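Local coordinates for Can2 (Sulfobacillus thermosulfidooxidans, PDB 7BDV), which binds cyclic tetra-adenylate through its CARF domains and acts as a dual-specificity nuclease that potentiates type III CRISPR defence, at residues I126-L129 / H130-E133. Numbering follows the deposited sequence.
Sequences ILYL and HNGE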
loop_
_atom_site.group_PDB
_atom_site.type_symbol
_atom_site.label_atom_id
_atom_site.label_comp_id
_atom_site.label_asym_id
_atom_site.label_seq_id
_atom_site.Cartn_x
_atom_site.Cartn_y
_atom_site.Cartn_z
ATOM N N ILE A 126 -12.558 -19.110 -12.456
ATOM C CA ILE A 126 -12.500 -18.633 -13.865
ATOM C C ILE A 126 -13.940 -18.452 -14.327
ATOM O O ILE A 126 -14.655 -19.431 -14.351
ATOM C CB ILE A 126 -11.740 -19.635 -14.736
ATOM C CG1 ILE A 126 -10.274 -19.741 -14.323
ATOM C CG2 ILE A 126 -11.885 -19.279 -16.187
ATOM C CD1 ILE A 126 -9.576 -20.960 -14.874
ATOM N N LEU A 127 -14.335 -17.238 -14.691
ATOM C CA LEU A 127 -15.631 -16.964 -15.360
ATOM C C LEU A 127 -15.414 -17.077 -16.871
ATOM O O LEU A 127 -14.468 -16.485 -17.360
ATOM C CB LEU A 127 -16.134 -15.570 -14.989
ATOM C CG LEU A 127 -16.096 -15.238 -13.504
ATOM C CD1 LEU A 127 -16.708 -13.863 -13.259
ATOM C CD2 LEU A 127 -16.798 -16.302 -12.707
ATOM N N TYR A 128 -16.244 -17.868 -17.555
ATOM C CA TYR A 128 -16.301 -17.944 -19.035
ATOM C C TYR A 128 -17.377 -16.959 -19.488
ATOM O O TYR A 128 -18.572 -17.282 -19.354
ATOM C CB TYR A 128 -16.572 -19.375 -19.469
ATOM C CG TYR A 128 -15.531 -20.353 -19.006
ATOM C CD1 TYR A 128 -14.325 -20.456 -19.670
ATOM C CD2 TYR A 128 -15.737 -21.165 -17.909
ATOM C CE1 TYR A 128 -13.357 -21.355 -19.274
ATOM C CE2 TYR A 128 -14.775 -22.076 -17.494
ATOM C CZ TYR A 128 -13.580 -22.169 -18.183
ATOM O OH TYR A 128 -12.611 -23.039 -17.789
ATOM N N LEU A 129 -16.956 -15.773 -19.941
ATOM C CA LEU A 129 -17.854 -14.624 -20.230
ATOM C C LEU A 129 -18.651 -14.886 -21.503
ATOM O O LEU A 129 -19.718 -14.296 -21.634
ATOM C CB LEU A 129 -17.028 -13.338 -20.329
ATOM C CG LEU A 129 -16.449 -12.868 -18.995
ATOM C CD1 LEU A 129 -15.824 -11.488 -19.114
ATOM C CD2 LEU A 129 -17.516 -12.853 -17.907
ATOM N N HIS A 130 -18.165 -15.756 -22.389
ATOM C CA HIS A 130 -18.889 -16.122 -23.634
ATOM C C HIS A 130 -20.164 -16.923 -23.319
ATOM O O HIS A 130 -21.144 -16.712 -24.049
ATOM C CB HIS A 130 -17.956 -16.795 -24.645
ATOM C CG HIS A 130 -17.388 -18.101 -24.220
ATOM N ND1 HIS A 130 -16.495 -18.211 -23.193
ATOM C CD2 HIS A 130 -17.533 -19.340 -24.729
ATOM C CE1 HIS A 130 -16.124 -19.466 -23.055
ATOM N NE2 HIS A 130 -16.749 -20.181 -23.989
ATOM N N ASN A 131 -20.187 -17.779 -22.291
ATOM C CA ASN A 131 -21.343 -18.702 -22.059
ATOM C C ASN A 131 -21.916 -18.642 -20.635
ATOM O O ASN A 131 -22.845 -19.410 -20.371
ATOM C CB ASN A 131 -20.987 -20.146 -22.419
ATOM C CG ASN A 131 -19.847 -20.719 -21.606
ATOM O OD1 ASN A 131 -19.596 -20.298 -20.474
ATOM N ND2 ASN A 131 -19.169 -21.707 -22.167
ATOM N N GLY A 132 -21.390 -17.800 -19.735
ATOM C CA GLY A 132 -21.914 -17.629 -18.362
ATOM C C GLY A 132 -21.520 -18.754 -17.414
ATOM O O GLY A 132 -21.960 -18.728 -16.262
ATOM N N GLU A 133 -20.724 -19.729 -17.865
ATOM C CA GLU A 133 -20.271 -20.871 -17.031
ATOM C C GLU A 133 -19.080 -20.395 -16.190
ATOM O O GLU A 133 -18.652 -19.244 -16.348
ATOM C CB GLU A 133 -19.872 -22.080 -17.887
ATOM C CG GLU A 133 -20.990 -22.595 -18.787
ATOM C CD GLU A 133 -20.638 -23.685 -19.792
ATOM O OE1 GLU A 133 -21.576 -24.174 -20.467
ATOM O OE2 GLU A 133 -19.439 -24.041 -19.913
#
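Tyr-128 is gripped through its backbone by the turn that follows it: its N donates to Glu-133 O (3.0 Å) and its O accepts from Gly-132 N (2.9 Å). Asn-131 N adds a weak bond to the same oxygen. Gly-132 and Glu-133 thus both face Tyr-128, a G1 beta bulge, and Gly-132 has the positive phi (77°) that favours glycine. Asn-131 forms an Asx turn: its OD1 accepts from Glu-133 N at 2.9 Å, the donor tilted 27° from the amide carbonyl plane, while also touching Tyr-128 CB. Tyr-128 OH is hydrogen-bonded to Glu-135 OE1 on strand 134-136. CG of His-130 sits between its backbone N and carbonyl carbon (chi1 64°), which lays the ring beside the Tyr-128 side chain, both pointing the same way, and CE1 packs 3.6 Å from Tyr-128 CB. Ile-126 CG2 lies over one face of the Tyr-128 ring, offset toward the rim, and the Glu-133 carbonyl meets the ring at its edge. The hairpin joins strands 125-128 and 134-136 at one margin of the CARF sheet. Strand 116-120 flanks 125-128 on its other side, Leu-4 of helix 4-10 packs on Ile-126 and Tyr-128, and Ile-100 of the second subunit meets Leu-127 and Leu-129.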